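Local coordinates for protein antistasin (Haementeria officinalis, PDB 1SKZ) that is a highly disulfide-bonded, potent inhibitor of the serine protease blood coagulation factor Xa and binds heparin, at residues A18-I22 against R43-C48; L76-C82 against K100-E104; N94-R98 against C106-P110. One frame throughout, in Å; residues are numbered along the deposited sequence.

In the fold
Contact 1 lies nearest the middle of the chain, contact 2 is also partly buried, and contact 3 is a surface contact. Their chemistry follows: backbone carbonyls and an arginine bind A18-I22 to the R43-C48 turn, a disulfide and apolar side chains join L76-C82 to K100-E104, and a short antiparallel bridge with a salt bridge pairs N94-R98 with C106-P110. Contacts 1 and 2 meet where Leu-76 and Lys-100 touch the 43-45 region. Contact 3 meets contact 1 through Arg-98, which packs on Ile-22 and whose N is hydrogen-bonded to Tyr-46 OH. Contacts 2 and 3 interleave along the chain, while contacts 1 and 3 both touch the second subunit.

Contact 1 (A18-I22 against R43-C48); sequences ACNII and RSRYGC
Arg-43 sends its guanidinium across to the 18-22 loop, where NH1 donates to Cys-19 O at 3.0 Å with the acceptor in the guanidinium plane. The same NH1 also grips Gly-47 O, at 2.8 Å. Over one face of the group lies Ile-21 CB, 3.4 Å above the plane and centred on it, and the two side chains cross at about a right angle. With the side chain cut back to an alanine, Cys-19 O and Gly-47 O would probably each lose a donor, and Ile-21 its cover. Ser-44 begins a type I beta turn ending at Gly-47. Ile-22 CD1 presses on Arg-45 O at 3.3 Å, a buried oxygen with no polar partner in the model. Tyr-46 O receives Asn-20 ND2 at 2.8 Å: CG lies anti to the backbone N (chi1 -174°), which carries the amide to the turn although CB itself does not point there. Tyr-46 OH bonds to Arg-98 N. Gly-47 O takes a second N-H, from Ile-21 N at 3.2 Å (164°), and a CB at Gly-47 would collide with Asn-20 OD1. A beta turn clasped by an irregular loop beside disulfides suits the cystine-rich antistasin fold, which has little regular secondary structure.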
ATOM      1  N   ALA A  18       7.605  12.150  -1.048  1.00 24.24           N
ATOM      2  CA  ALA A  18       6.980  11.847  -2.324  1.00 23.20           C
ATOM      3  C   ALA A  18       5.633  12.545  -2.429  1.00 22.04           C
ATOM      4  O   ALA A  18       5.074  13.042  -1.427  1.00 21.10           O
ATOM      5  CB  ALA A  18       6.821  10.334  -2.503  1.00 21.76           C
ATOM      6  N   CYS A  19       5.143  12.626  -3.656  1.00 20.36           N
ATOM      7  CA  CYS A  19       3.926  13.363  -3.939  1.00 20.75           C
ATOM      8  C   CYS A  19       2.629  12.677  -3.494  1.00 18.98           C
ATOM      9  O   CYS A  19       2.410  11.485  -3.774  1.00 18.15           O
ATOM     10  CB  CYS A  19       3.879  13.656  -5.420  1.00 22.96           C
ATOM     11  SG  CYS A  19       2.634  14.902  -5.794  1.00 29.50           S
ATOM     12  N   ASN A  20       1.829  13.409  -2.723  1.00 16.79           N
ATOM     13  CA  ASN A  20       0.485  12.995  -2.366  1.00 17.64           C
ATOM     14  C   ASN A  20      -0.504  13.465  -3.431  1.00 19.60           C
ATOM     15  O   ASN A  20      -0.568  14.639  -3.754  1.00 17.89           O
ATOM     16  CB  ASN A  20       0.100  13.549  -0.987  1.00 18.09           C
ATOM     17  CG  ASN A  20      -1.253  13.034  -0.493  1.00 18.55           C
ATOM     18  OD1 ASN A  20      -2.280  13.190  -1.166  1.00 19.36           O
ATOM     19  ND2 ASN A  20      -1.264  12.454   0.711  1.00 18.48           N
ATOM     20  N   ILE A  21      -1.180  12.507  -4.060  1.00 19.01           N
ATOM     21  CA  ILE A  21      -1.895  12.760  -5.281  1.00 19.43           C
ATOM     22  C   ILE A  21      -3.214  13.420  -4.934  1.00 20.81           C
ATOM     23  O   ILE A  21      -3.791  14.135  -5.743  1.00 21.09           O
ATOM     24  CB  ILE A  21      -2.131  11.442  -6.061  1.00 20.70           C
ATOM     25  CG1 ILE A  21      -2.388  11.774  -7.531  1.00 21.70           C
ATOM     26  CG2 ILE A  21      -3.279  10.599  -5.382  1.00 18.35           C
ATOM     27  CD1 ILE A  21      -2.791  10.603  -8.360  1.00 24.33           C
ATOM     28  N   ILE A  22      -3.622  13.283  -3.684  1.00 20.80           N
ATOM     29  CA  ILE A  22      -4.818  13.961  -3.232  1.00 24.45           C
ATOM     30  C   ILE A  22      -4.559  15.451  -2.946  1.00 26.12           C
ATOM     31  O   ILE A  22      -5.232  16.322  -3.521  1.00 26.12           O
ATOM     32  CB  ILE A  22      -5.430  13.258  -1.986  1.00 24.28           C
ATOM     33  CG1 ILE A  22      -5.915  11.854  -2.375  1.00 21.76           C
ATOM     34  CG2 ILE A  22      -6.638  14.040  -1.470  1.00 23.43           C
ATOM     35  CD1 ILE A  22      -6.634  11.120  -1.233  1.00 21.89           C
ATOM     36  N   ARG A  43      -1.942   3.137  -4.005  1.00 11.62           N
ATOM     37  CA  ARG A  43      -1.842   4.215  -3.043  1.00 14.48           C
ATOM     38  C   ARG A  43      -2.704   3.887  -1.841  1.00 14.34           C
ATOM     39  O   ARG A  43      -3.730   3.212  -1.966  1.00 15.27           O
ATOM     40  CB  ARG A  43      -2.284   5.554  -3.676  1.00 16.49           C
ATOM     41  CG  ARG A  43      -1.314   6.050  -4.766  1.00 20.69           C
ATOM     42  CD  ARG A  43      -1.554   7.495  -5.101  1.00 23.79           C
ATOM     43  NE  ARG A  43      -0.707   7.985  -6.190  1.00 24.13           N
ATOM     44  CZ  ARG A  43       0.261   8.876  -6.030  1.00 24.42           C
ATOM     45  NH1 ARG A  43       0.490   9.428  -4.841  1.00 23.83           N
ATOM     46  NH2 ARG A  43       1.002   9.199  -7.070  1.00 25.86           N
ATOM     47  N   SER A  44      -2.313   4.396  -0.676  1.00 13.41           N
ATOM     48  CA  SER A  44      -3.247   4.498   0.441  1.00 12.34           C
ATOM     49  C   SER A  44      -4.414   5.417   0.079  1.00 12.66           C
ATOM     50  O   SER A  44      -4.342   6.221  -0.870  1.00 10.20           O
ATOM     51  CB  SER A  44      -2.533   5.027   1.694  1.00 13.43           C
ATOM     52  OG  SER A  44      -2.029   6.325   1.465  1.00 13.37           O
ATOM     53  N   ARG A  45      -5.526   5.235   0.782  1.00 12.72           N
ATOM     54  CA  ARG A  45      -6.728   6.037   0.513  1.00 13.56           C
ATOM     55  C   ARG A  45      -6.476   7.522   0.838  1.00 14.06           C
ATOM     56  O   ARG A  45      -7.282   8.380   0.446  1.00 13.84           O
ATOM     57  CB  ARG A  45      -7.915   5.541   1.331  1.00 10.94           C
ATOM     58  CG  ARG A  45      -7.711   5.574   2.844  1.00  9.53           C
ATOM     59  CD  ARG A  45      -9.052   5.529   3.510  1.00 10.70           C
ATOM     60  NE  ARG A  45      -9.609   4.178   3.577  1.00 10.86           N
ATOM     61  CZ  ARG A  45     -10.892   3.906   3.777  1.00 10.09           C
ATOM     62  NH1 ARG A  45     -11.576   4.699   4.589  1.00 12.36           N
ATOM     63  NH2 ARG A  45     -11.316   2.644   3.674  1.00  9.78           N
ATOM     64  N   TYR A  46      -5.418   7.806   1.614  1.00 13.90           N
ATOM     65  CA  TYR A  46      -5.038   9.201   1.871  1.00 15.77           C
ATOM     66  C   TYR A  46      -4.028   9.754   0.886  1.00 15.57           C
ATOM     67  O   TYR A  46      -3.598  10.876   1.047  1.00 19.97           O
ATOM     68  CB  TYR A  46      -4.541   9.381   3.305  1.00 15.37           C
ATOM     69  CG  TYR A  46      -5.695   9.363   4.324  1.00 15.80           C
ATOM     70  CD1 TYR A  46      -6.576  10.456   4.426  1.00 13.24           C
ATOM     71  CD2 TYR A  46      -5.959   8.219   5.102  1.00 13.53           C
ATOM     72  CE1 TYR A  46      -7.690  10.410   5.251  1.00 13.30           C
ATOM     73  CE2 TYR A  46      -7.083   8.167   5.944  1.00 15.47           C
ATOM     74  CZ  TYR A  46      -7.951   9.273   6.004  1.00 13.59           C
ATOM     75  OH  TYR A  46      -9.090   9.232   6.793  1.00 13.15           O
ATOM     76  N   GLY A  47      -3.625   8.957  -0.108  1.00 14.75           N
ATOM     77  CA  GLY A  47      -2.944   9.482  -1.281  1.00 12.65           C
ATOM     78  C   GLY A  47      -1.457   9.238  -1.480  1.00 12.35           C
ATOM     79  O   GLY A  47      -0.853   9.811  -2.398  1.00 12.08           O
ATOM     80  N   CYS A  48      -0.867   8.355  -0.674  1.00 12.77           N
ATOM     81  CA  CYS A  48       0.544   7.973  -0.828  1.00 12.94           C
ATOM     82  C   CYS A  48       0.795   6.596  -1.486  1.00 12.69           C
ATOM     83  O   CYS A  48       0.195   5.585  -1.106  1.00 11.46           O
ATOM     84  CB  CYS A  48       1.250   8.010   0.544  1.00 13.73           C
ATOM     85  SG  CYS A  48       1.213   9.642   1.343  1.00 18.06           S
TER

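Contact 2 (L76-C82 against K100-E104); sequences LTNKCDC and KLGCE
The Cys-82 to Cys-103 disulfide is one of the cross-links of the cystine-rich antistasin fold, and it ties the loop ending at Cys-82 to the turn after strand 96-98. The two SG atoms are 2.1 Å apart, and the chi3 of -82° gives the bridge a left-handed twist. Both cysteines set SG beside their own backbone N, which aims the sulfurs at each other. At the other end of the contact, Leu-76 covers the turn backbone: its CB lies 3.5 Å from Leu-101 O, and its CD2 reaches Gly-102 N at 3.4 Å. Fit is close here, since a CB placed on Gly-102 would come within 2.7 Å of Leu-76 CB, and the positive phi of Gly-102 also suits a residue without a side chain. Thr-77 adds CG2, which is 3.8 Å from Leu-101 O.

Between these ends the 76-82 loop is shaped by an ST turn, in which Thr-77 OG1 accepts from Lys-79 N at 3.2 Å. The same hydroxyl donates to Asp-81 OD2 at 2.6 Å, meeting it on the anti side and 29° out of the carboxylate plane. This bond steadies the carboxylate, and Leu-101 CD1 rests against Asp-81 CG at 3.6 Å, the two side chains crossing at about a right angle. Asp-81 and Cys-82 together face Met-72 as a classic beta bulge, at the point where the segment enters strand 82-83, the antiparallel partner of 71-72. On the opposing turn, Asp-99 OD1 accepts from both Leu-101 N and Cys-103 N, while Ser-74 OG is hydrogen-bonded to Leu-101 O. Arg-98 NH1 binds Gly-102 O, linking the turn back to strand 96-98.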
ATOM      1  N   LEU A  76      -7.917  10.502  -6.230  1.00 19.18           N
ATOM      2  CA  LEU A  76      -7.423   9.158  -6.023  1.00 15.77           C
ATOM      3  C   LEU A  76      -7.759   8.259  -7.210  1.00 15.87           C
ATOM      4  O   LEU A  76      -6.931   7.464  -7.672  1.00 16.15           O
ATOM      5  CB  LEU A  76      -8.000   8.566  -4.733  1.00 14.31           C
ATOM      6  CG  LEU A  76      -7.331   7.252  -4.265  1.00 11.80           C
ATOM      7  CD1 LEU A  76      -5.839   7.480  -3.985  1.00 10.20           C
ATOM      8  CD2 LEU A  76      -8.060   6.731  -3.002  1.00 13.06           C
ATOM      9  N   THR A  77      -9.005   8.310  -7.657  1.00 16.76           N
ATOM     10  CA  THR A  77      -9.477   7.366  -8.668  1.00 15.45           C
ATOM     11  C   THR A  77      -9.624   7.980 -10.077  1.00 16.10           C
ATOM     12  O   THR A  77      -9.972   7.266 -11.008  1.00 16.91           O
ATOM     13  CB  THR A  77     -10.839   6.786  -8.284  1.00 16.06           C
ATOM     14  OG1 THR A  77     -11.812   7.842  -8.273  1.00 15.88           O
ATOM     15  CG2 THR A  77     -10.786   6.109  -6.874  1.00 15.12           C
ATOM     16  N   ASN A  78      -9.600   9.316 -10.147  1.00 17.85           N
ATOM     17  CA  ASN A  78      -9.959  10.077 -11.360  1.00 19.51           C
ATOM     18  C   ASN A  78     -11.319   9.675 -11.921  1.00 20.94           C
ATOM     19  O   ASN A  78     -11.542   9.715 -13.137  1.00 20.68           O
ATOM     20  CB  ASN A  78      -8.885   9.923 -12.450  1.00 19.02           C
ATOM     21  CG  ASN A  78      -7.730  10.874 -12.259  1.00 20.57           C
ATOM     22  OD1 ASN A  78      -7.785  11.792 -11.448  1.00 22.47           O
ATOM     23  ND2 ASN A  78      -6.667  10.661 -13.004  1.00 24.72           N
ATOM     24  N   LYS A  79     -12.240   9.320 -11.030  1.00 20.34           N
ATOM     25  CA  LYS A  79     -13.636   9.096 -11.408  1.00 19.81           C
ATOM     26  C   LYS A  79     -14.471  10.034 -10.566  1.00 16.56           C
ATOM     27  O   LYS A  79     -13.970  10.608  -9.597  1.00 15.41           O
ATOM     28  CB  LYS A  79     -14.066   7.640 -11.144  1.00 21.60           C
ATOM     29  CG  LYS A  79     -13.298   6.651 -11.958  1.00 25.35           C
ATOM     30  CD  LYS A  79     -13.719   5.218 -11.650  1.00 30.60           C
ATOM     31  CE  LYS A  79     -13.341   4.299 -12.833  1.00 33.70           C
ATOM     32  NZ  LYS A  79     -13.541   2.822 -12.553  1.00 37.85           N
ATOM     33  N   CYS A  80     -15.740  10.179 -10.933  1.00 15.11           N
ATOM     34  CA  CYS A  80     -16.615  11.153 -10.315  1.00 15.01           C
ATOM     35  C   CYS A  80     -17.212  10.574  -9.060  1.00 13.47           C
ATOM     36  O   CYS A  80     -18.426  10.423  -8.936  1.00 15.31           O
ATOM     37  CB  CYS A  80     -17.698  11.606 -11.326  1.00 17.57           C
ATOM     38  SG  CYS A  80     -17.010  12.533 -12.748  1.00 19.70           S
ATOM     39  N   ASP A  81     -16.343  10.276  -8.101  1.00 15.46           N
ATOM     40  CA  ASP A  81     -16.706   9.468  -6.934  1.00 14.87           C
ATOM     41  C   ASP A  81     -17.192  10.276  -5.736  1.00 14.49           C
ATOM     42  O   ASP A  81     -17.840   9.736  -4.847  1.00 16.44           O
ATOM     43  CB  ASP A  81     -15.506   8.603  -6.518  1.00 15.74           C
ATOM     44  CG  ASP A  81     -15.343   7.350  -7.385  1.00 17.42           C
ATOM     45  OD1 ASP A  81     -16.344   6.794  -7.890  1.00 19.53           O
ATOM     46  OD2 ASP A  81     -14.190   6.919  -7.581  1.00 18.40           O
ATOM     47  N   CYS A  82     -16.782  11.538  -5.646  1.00 14.91           N
ATOM     48  CA  CYS A  82     -17.023  12.335  -4.452  1.00 15.36           C
ATOM     49  C   CYS A  82     -18.228  13.246  -4.552  1.00 18.38           C
ATOM     50  O   CYS A  82     -18.476  13.861  -5.586  1.00 18.82           O
ATOM     51  CB  CYS A  82     -15.801  13.175  -4.107  1.00 13.93           C
ATOM     52  SG  CYS A  82     -14.249  12.240  -4.021  1.00 15.00           S
ATOM     53  N   LYS A 100     -12.556   4.845   0.970  1.00  9.80           N
ATOM     54  CA  LYS A 100     -11.669   4.083   0.116  1.00 10.99           C
ATOM     55  C   LYS A 100     -11.485   4.663  -1.323  1.00 11.47           C
ATOM     56  O   LYS A 100     -10.592   4.237  -2.080  1.00  9.28           O
ATOM     57  CB  LYS A 100     -12.191   2.655   0.044  1.00 12.55           C
ATOM     58  CG  LYS A 100     -13.470   2.475  -0.751  1.00 16.71           C
ATOM     59  CD  LYS A 100     -13.652   0.990  -1.085  1.00 21.19           C
ATOM     60  CE  LYS A 100     -14.861   0.745  -1.991  1.00 24.63           C
ATOM     61  NZ  LYS A 100     -14.794  -0.625  -2.595  1.00 27.65           N
ATOM     62  N   LEU A 101     -12.333   5.617  -1.708  1.00 13.25           N
ATOM     63  CA  LEU A 101     -12.207   6.267  -3.018  1.00 12.04           C
ATOM     64  C   LEU A 101     -11.473   7.596  -2.861  1.00 13.26           C
ATOM     65  O   LEU A 101     -11.372   8.363  -3.849  1.00 11.30           O
ATOM     66  CB  LEU A 101     -13.589   6.493  -3.645  1.00 11.66           C
ATOM     67  CG  LEU A 101     -14.476   5.233  -3.742  1.00 11.99           C
ATOM     68  CD1 LEU A 101     -15.876   5.543  -4.277  1.00 12.13           C
ATOM     69  CD2 LEU A 101     -13.774   4.225  -4.612  1.00 10.44           C
ATOM     70  N   GLY A 102     -10.993   7.860  -1.632  1.00 11.39           N
ATOM     71  CA  GLY A 102     -10.273   9.090  -1.313  1.00 13.30           C
ATOM     72  C   GLY A 102     -11.150  10.335  -1.134  1.00 14.77           C
ATOM     73  O   GLY A 102     -10.683  11.464  -1.308  1.00 14.44           O
ATOM     74  N   CYS A 103     -12.417  10.126  -0.797  1.00 15.24           N
ATOM     75  CA  CYS A 103     -13.365  11.221  -0.679  1.00 14.64           C
ATOM     76  C   CYS A 103     -13.574  11.545   0.778  1.00 14.74           C
ATOM     77  O   CYS A 103     -13.861  10.660   1.582  1.00 15.52           O
ATOM     78  CB  CYS A 103     -14.704  10.825  -1.313  1.00 13.79           C
ATOM     79  SG  CYS A 103     -14.696  10.460  -3.103  1.00 14.50           S
ATOM     80  N   GLU A 104     -13.534  12.824   1.117  1.00 14.78           N
ATOM     81  CA  GLU A 104     -13.889  13.243   2.479  1.00 16.16           C
ATOM     82  C   GLU A 104     -15.344  13.028   2.778  1.00 15.51           C
ATOM     83  O   GLU A 104     -16.213  13.177   1.892  1.00 14.38           O
ATOM     84  CB  GLU A 104     -13.545  14.717   2.726  1.00 16.33           C
ATOM     85  CG  GLU A 104     -12.060  14.967   2.674  1.00 18.93           C
ATOM     86  CD  GLU A 104     -11.695  16.362   3.114  1.00 23.01           C
ATOM     87  OE1 GLU A 104     -12.405  17.303   2.696  1.00 20.90           O
ATOM     88  OE2 GLU A 104     -10.701  16.501   3.868  1.00 24.00           O
TER

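Contact 3 (N94-R98 against C106-P110); sequences NGLKR and CECRP
Lys-97 lays its extended side chain across the 107-110 backbone, with CE against Pro-110 CD at 3.6 Å and CD passing over Glu-107 CB. Its NZ ends in a salt bridge to Glu-107 OE1 at 2.9 Å, met nearly along the C-O axis of the carboxylate. The backbone is drawn close as well: Lys-97 N donates to Glu-107 O at 2.8 Å (166°), and Arg-109 N donates to Gly-95 O at 2.8 Å (165°). These two bonds flank Leu-96 and Cys-108, an antiparallel non-hydrogen-bonded pair whose side chains diverge. Leu-96 CA also makes a CA-H...O contact to Glu-107 O at 3.3 Å, and its CD2 packs on the same oxygen at 3.6 Å.

Arg-109 bends at chi3 (89°), and its CD passes beside Asn-94 O before the guanidinium turns to a cation-pi contact with Tyr-46. The CB of Asn-94 points toward it, 3.4 Å from Arg-109 CB, while its ND2 gives only a weak bond to Arg-109 O at 3.2 Å. The salt bridge may partly offset the charge of Lys-97, which with Arg-98 belongs to a predicted heparin-binding site.

Cys-106 and Cys-108 are held by disulfides to Cys-88 and Cys-92, and Cys-106 O accepts from NZ of Lys-90 at the reactive bond. Strand 96-98 meets both parts of the chain around the corner at Cys-106 and Glu-107: 108-109 beyond it, and strand 104-105 before it, where Lys-97 is backbone-bonded to Tyr-105 and Leu-96 packs on Glu-104.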
ATOM      1  N   ASN A  94      -7.548  16.610  13.390  1.00 47.99           N
ATOM      2  CA  ASN A  94      -6.943  15.759  12.364  1.00 47.78           C
ATOM      3  C   ASN A  94      -7.549  16.005  10.988  1.00 44.50           C
ATOM      4  O   ASN A  94      -7.151  15.360  10.020  1.00 46.11           O
ATOM      5  CB  ASN A  94      -7.141  14.277  12.690  1.00 50.14           C
ATOM      6  CG  ASN A  94      -6.185  13.765  13.745  1.00 52.15           C
ATOM      7  OD1 ASN A  94      -5.336  14.508  14.256  1.00 53.37           O
ATOM      8  ND2 ASN A  94      -6.316  12.479  14.077  1.00 50.78           N
ATOM      9  N   GLY A  95      -8.623  16.782  10.937  1.00 40.31           N
ATOM     10  CA  GLY A  95      -9.364  16.902   9.692  1.00 34.85           C
ATOM     11  C   GLY A  95     -10.267  15.706   9.441  1.00 30.97           C
ATOM     12  O   GLY A  95     -10.264  14.721  10.213  1.00 31.48           O
ATOM     13  N   LEU A  96     -10.992  15.759   8.331  1.00 24.60           N
ATOM     14  CA  LEU A  96     -12.050  14.794   8.053  1.00 23.17           C
ATOM     15  C   LEU A  96     -11.519  13.437   7.507  1.00 21.96           C
ATOM     16  O   LEU A  96     -10.530  13.368   6.750  1.00 21.97           O
ATOM     17  CB  LEU A  96     -13.059  15.394   7.045  1.00 23.97           C
ATOM     18  CG  LEU A  96     -13.995  16.575   7.410  1.00 23.71           C
ATOM     19  CD1 LEU A  96     -14.713  17.042   6.169  1.00 21.83           C
ATOM     20  CD2 LEU A  96     -14.996  16.193   8.505  1.00 21.85           C
ATOM     21  N   LYS A  97     -12.266  12.379   7.782  1.00 20.65           N
ATOM     22  CA  LYS A  97     -11.922  11.065   7.241  1.00 19.97           C
ATOM     23  C   LYS A  97     -12.098  11.084   5.725  1.00 17.29           C
ATOM     24  O   LYS A  97     -13.015  11.725   5.213  1.00 17.42           O
ATOM     25  CB  LYS A  97     -12.831   9.971   7.839  1.00 19.31           C
ATOM     26  CG  LYS A  97     -12.606   9.680   9.322  1.00 21.30           C
ATOM     27  CD  LYS A  97     -13.532   8.529   9.787  1.00 23.16           C
ATOM     28  CE  LYS A  97     -13.369   8.206  11.290  1.00 24.72           C
ATOM     29  NZ  LYS A  97     -14.476   7.284  11.758  1.00 24.65           N
ATOM     30  N   ARG A  98     -11.294  10.282   5.031  1.00 15.50           N
ATOM     31  CA  ARG A  98     -11.567   9.911   3.646  1.00 15.26           C
ATOM     32  C   ARG A  98     -11.973   8.441   3.567  1.00 14.20           C
ATOM     33  O   ARG A  98     -11.556   7.612   4.391  1.00 13.08           O
ATOM     34  CB  ARG A  98     -10.331  10.150   2.760  1.00 15.46           C
ATOM     35  CG  ARG A  98      -9.984  11.601   2.696  1.00 17.72           C
ATOM     36  CD  ARG A  98      -8.937  11.852   1.687  1.00 21.71           C
ATOM     37  NE  ARG A  98      -8.556  13.265   1.638  1.00 22.07           N
ATOM     38  CZ  ARG A  98      -9.185  14.192   0.924  1.00 21.83           C
ATOM     39  NH1 ARG A  98     -10.115  13.873   0.034  1.00 19.26           N
ATOM     40  NH2 ARG A  98      -8.805  15.451   1.060  1.00 25.39           N
ATOM     41  N   CYS A 106     -18.206  13.299   6.444  1.00 16.21           N
ATOM     42  CA  CYS A 106     -18.401  14.064   7.672  1.00 18.39           C
ATOM     43  C   CYS A 106     -18.182  13.272   8.965  1.00 20.93           C
ATOM     44  O   CYS A 106     -19.117  13.057   9.752  1.00 21.10           O
ATOM     45  CB  CYS A 106     -19.786  14.690   7.643  1.00 18.98           C
ATOM     46  SG  CYS A 106     -19.944  16.088   8.765  1.00 21.21           S
ATOM     47  N   GLU A 107     -16.920  12.896   9.182  1.00 21.73           N
ATOM     48  CA  GLU A 107     -16.433  12.255  10.407  1.00 24.52           C
ATOM     49  C   GLU A 107     -14.978  12.672  10.623  1.00 24.36           C
ATOM     50  O   GLU A 107     -14.218  12.841   9.671  1.00 23.62           O
ATOM     51  CB  GLU A 107     -16.523  10.723  10.331  1.00 22.49           C
ATOM     52  CG  GLU A 107     -17.903  10.195  10.611  1.00 24.89           C
ATOM     53  CD  GLU A 107     -18.024   8.694  10.376  1.00 27.88           C
ATOM     54  OE1 GLU A 107     -17.108   7.962  10.829  1.00 29.38           O
ATOM     55  OE2 GLU A 107     -19.050   8.225   9.789  1.00 28.69           O
ATOM     56  N   CYS A 108     -14.653  13.037  11.861  1.00 27.54           N
ATOM     57  CA  CYS A 108     -13.303  13.478  12.171  1.00 29.94           C
ATOM     58  C   CYS A 108     -12.381  12.286  12.174  1.00 31.26           C
ATOM     59  O   CYS A 108     -12.745  11.215  12.689  1.00 32.69           O
ATOM     60  CB  CYS A 108     -13.249  14.163  13.536  1.00 29.02           C
ATOM     61  SG  CYS A 108     -14.197  15.711  13.603  1.00 30.49           S
ATOM     62  N   ARG A 109     -11.177  12.498  11.650  1.00 32.30           N
ATOM     63  CA  ARG A 109     -10.138  11.485  11.718  1.00 35.00           C
ATOM     64  C   ARG A 109      -9.816  11.264  13.171  1.00 38.01           C
ATOM     65  O   ARG A 109      -9.532  12.223  13.904  1.00 38.44           O
ATOM     66  CB  ARG A 109      -8.866  11.946  10.992  1.00 34.11           C
ATOM     67  CG  ARG A 109      -8.883  11.745   9.501  1.00 32.47           C
ATOM     68  CD  ARG A 109      -7.582  12.163   8.881  1.00 31.24           C
ATOM     69  NE  ARG A 109      -6.615  11.075   8.824  1.00 31.15           N
ATOM     70  CZ  ARG A 109      -5.488  11.121   8.113  1.00 32.79           C
ATOM     71  NH1 ARG A 109      -5.213  12.194   7.369  1.00 33.27           N
ATOM     72  NH2 ARG A 109      -4.657  10.074   8.095  1.00 32.57           N
ATOM     73  N   PRO A 110      -9.808   9.996  13.602  1.00 41.66           N
ATOM     74  CA  PRO A 110      -9.385   9.626  14.962  1.00 44.24           C
ATOM     75  C   PRO A 110      -7.906   9.951  15.170  1.00 44.42           C
ATOM     76  O   PRO A 110      -7.566  10.620  16.165  1.00 44.58           O
ATOM     77  CB  PRO A 110      -9.649   8.113  15.022  1.00 43.95           C
ATOM     78  CG  PRO A 110     -10.626   7.849  13.871  1.00 44.17           C
ATOM     79  CD  PRO A 110     -10.187   8.815  12.813  1.00 42.88           C
TER